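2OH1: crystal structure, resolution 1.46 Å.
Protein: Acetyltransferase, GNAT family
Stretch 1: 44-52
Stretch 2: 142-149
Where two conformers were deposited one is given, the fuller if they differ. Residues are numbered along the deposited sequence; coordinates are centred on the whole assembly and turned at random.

Stretch 1 (44-52) TQWSDILHG
Stretch 2, residues 142-149: LDCIESNE

Helix 46-51 packs against the end of strand 142-145, their axes 9.2 Å apart at closest approach and their N-to-C directions 132° apart. Gln45 (phi/psi -104/140) is the N-cap residue; the helix averages about -69/-37, with Leu50 at -75/-52, and Gly52 is the first residue to leave it, its positive phi (59/-158) favouring glycine. The strand is extended through Leu142 (-158/165), Asp143 (-123/157) and Cys144 (-146/134) to Ile145 (-53/135), which opens a type I turn closing at Asn148, with Glu146 at -62/-20 and Ser147 at -94/-7. The register is marked by Ser47 CA and Ile145 CA, 6.3 Å apart. The contact buries 273 Å², both sides summed.

Packing centres on Ile145, which has the largest covered area, 94 Å²; an aliphatic side chain suits this buried site. Its CB points toward the helix, and the t,t rotamer extends CD1 to 3.6 Å from CD1 of exposed Trp46. Trp46 (chi1 80°, chi2 -89°) leaves its backbone sideways, but its indole end comes nearer and meets the methyl obliquely. Two oxygens make van der Waals approaches to carbon: buried Ser47 (p) points toward the strand, OG 3.6 Å from Ile145 CB, and Gln45 OE1 lies 3.4 Å from Ile145 CG2.

Polar contacts gather at Gln45 (chi1 -53°, chi2 -168°, chi3 103°), whose amide can accept and donate. Asn148 ND2 donates to Gln45 OE1 at 3.0 Å, but the 124° N-H...O angle makes the bond weak. A water donates to Gln45 OE1 at 2.5 Å and its oxygen lies 3.0 Å from Ser147 OG, bridging the stretches. Gln45 NE2 donates weakly to Asp48 OD2 at 3.4 Å. Asn148 (chi1 -169°, chi2 -30°) caps a backbone N just past the stretch.

Exposed His51 (chi1 -73°, chi2 -52°) and Asp143 (chi1 59°, chi2 57°) point toward each other's stretch, His51 NE2 3.8 Å from Asp143 OD1, approached obliquely.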

# COMPACT_ATOMS: atom_id res chain seq x y z
N THR A 44 15.76 5.09 8.55
CA THR A 44 16.19 4.67 7.19
C THR A 44 16.39 3.18 7.18
O THR A 44 17.29 2.65 7.79
CB THR A 44 17.47 5.41 6.66
OG1 THR A 44 17.06 6.53 5.85
CG2 THR A 44 18.39 4.50 5.79
N GLN A 45 15.50 2.52 6.48
CA GLN A 45 15.48 1.09 6.35
C GLN A 45 16.04 0.72 4.98
O GLN A 45 15.71 1.38 3.99
CB GLN A 45 14.05 0.65 6.42
CG GLN A 45 13.39 1.21 7.66
CD GLN A 45 12.08 0.55 7.89
OE1 GLN A 45 11.97 -0.30 8.75
NE2 GLN A 45 11.09 0.90 7.08
N TRP A 46 16.83 -0.33 4.91
CA TRP A 46 17.41 -0.73 3.61
C TRP A 46 16.32 -1.10 2.60
O TRP A 46 16.49 -0.93 1.39
CB TRP A 46 18.48 -1.81 3.72
CG TRP A 46 17.96 -3.19 3.85
CD1 TRP A 46 17.66 -3.86 5.01
CD2 TRP A 46 17.65 -4.10 2.79
NE1 TRP A 46 17.16 -5.10 4.71
CE2 TRP A 46 17.17 -5.28 3.35
CE3 TRP A 46 17.77 -4.02 1.39
CZ2 TRP A 46 16.80 -6.38 2.58
CZ3 TRP A 46 17.39 -5.10 0.65
CH2 TRP A 46 16.94 -6.26 1.21
N SER A 47 15.18 -1.57 3.09
CA SER A 47 14.06 -1.85 2.23
C SER A 47 13.52 -0.63 1.48
O SER A 47 12.99 -0.77 0.36
CB SER A 47 12.90 -2.50 3.04
OG SER A 47 12.55 -1.64 4.14
N ASP A 48 13.59 0.56 2.09
CA ASP A 48 13.12 1.78 1.41
C ASP A 48 14.12 2.19 0.35
O ASP A 48 13.77 2.68 -0.69
CB ASP A 48 12.92 2.92 2.42
CG ASP A 48 11.60 2.72 3.22
OD1 ASP A 48 10.59 2.29 2.63
OD2 ASP A 48 11.60 2.99 4.43
N ILE A 49 15.37 1.98 0.65
CA ILE A 49 16.48 2.21 -0.31
C ILE A 49 16.28 1.23 -1.49
O ILE A 49 16.57 1.61 -2.62
CB ILE A 49 17.87 1.97 0.33
CG1 ILE A 49 18.09 2.92 1.52
CG2 ILE A 49 19.04 2.08 -0.69
CD1 ILE A 49 19.35 2.58 2.34
N LEU A 50 15.81 0.01 -1.25
CA LEU A 50 15.60 -0.92 -2.33
C LEU A 50 14.36 -0.55 -3.14
O LEU A 50 14.43 -0.40 -4.36
CB LEU A 50 15.44 -2.36 -1.81
CG LEU A 50 15.32 -3.47 -2.86
CD1 LEU A 50 16.67 -3.65 -3.55
CD2 LEU A 50 14.69 -4.71 -2.24
N HIS A 51 13.22 -0.37 -2.47
CA HIS A 51 11.93 -0.24 -3.17
C HIS A 51 11.73 1.14 -3.75
O HIS A 51 11.12 1.27 -4.83
CB HIS A 51 10.78 -0.59 -2.25
CG HIS A 51 10.69 -2.05 -2.00
ND1 HIS A 51 10.65 -2.98 -3.02
CD2 HIS A 51 10.68 -2.74 -0.84
CE1 HIS A 51 10.64 -4.19 -2.48
NE2 HIS A 51 10.63 -4.06 -1.17
N GLY A 52 12.17 2.19 -3.06
CA GLY A 52 11.87 3.55 -3.45
C GLY A 52 10.36 3.85 -3.52
O GLY A 52 9.50 3.14 -2.94
N LEU A 142 1.61 -8.64 0.95
CA LEU A 142 2.63 -7.61 1.10
C LEU A 142 3.86 -8.20 1.79
O LEU A 142 3.84 -9.31 2.28
CB LEU A 142 2.10 -6.41 1.85
CG LEU A 142 1.64 -6.75 3.27
CD1 LEU A 142 2.81 -6.70 4.27
CD2 LEU A 142 0.48 -5.87 3.68
N ASP A 143 4.97 -7.45 1.72
CA ASP A 143 6.21 -7.84 2.39
C ASP A 143 6.65 -6.72 3.35
O ASP A 143 6.24 -5.58 3.21
CB ASP A 143 7.26 -8.21 1.36
CG ASP A 143 7.60 -7.10 0.37
OD1 ASP A 143 8.00 -5.98 0.79
OD2 ASP A 143 7.57 -7.33 -0.89
N CYS A 144 7.44 -7.07 4.35
CA CYS A 144 7.86 -6.10 5.38
C CYS A 144 9.26 -6.48 5.80
O CYS A 144 9.52 -7.63 6.02
CB CYS A 144 6.95 -6.16 6.64
SG CYS A 144 7.17 -4.80 7.73
N ILE A 145 10.13 -5.49 5.88
CA ILE A 145 11.45 -5.73 6.39
C ILE A 145 11.36 -6.42 7.79
O ILE A 145 10.57 -6.01 8.63
CB ILE A 145 12.24 -4.36 6.43
CG1 ILE A 145 13.71 -4.61 6.62
CG2 ILE A 145 11.64 -3.38 7.47
CD1 ILE A 145 14.51 -3.26 6.70
N GLU A 146 12.17 -7.44 7.99
CA GLU A 146 12.13 -8.23 9.22
C GLU A 146 12.46 -7.45 10.50
O GLU A 146 12.12 -7.90 11.60
CB GLU A 146 13.04 -9.46 9.12
CG GLU A 146 14.52 -9.16 9.17
CD GLU A 146 15.36 -10.42 9.01
OE1 GLU A 146 14.84 -11.52 9.29
OE2 GLU A 146 16.54 -10.30 8.63
N SER A 147 13.14 -6.30 10.37
CA SER A 147 13.52 -5.52 11.53
C SER A 147 12.59 -4.41 11.98
O SER A 147 12.83 -3.82 13.05
CB SER A 147 14.90 -4.93 11.26
OG SER A 147 14.89 -4.14 10.08
N ASN A 148 11.53 -4.09 11.21
CA ASN A 148 10.59 -3.03 11.61
C ASN A 148 9.50 -3.63 12.49
O ASN A 148 8.47 -4.12 12.00
CB ASN A 148 9.98 -2.30 10.42
CG ASN A 148 9.23 -1.07 10.82
OD1 ASN A 148 8.68 -0.97 11.92
ND2 ASN A 148 9.19 -0.11 9.91
N GLU A 149 9.73 -3.60 13.80
CA GLU A 149 8.83 -4.25 14.73
C GLU A 149 7.42 -3.65 14.64
O GLU A 149 6.45 -4.37 14.58
CB GLU A 149 9.34 -4.20 16.17
CG GLU A 149 8.31 -4.78 17.12
CD GLU A 149 8.88 -5.50 18.33
OE1 GLU A 149 9.93 -5.07 18.85
OE2 GLU A 149 8.23 -6.49 18.76
O HOH W 1 13.76 -1.32 10.22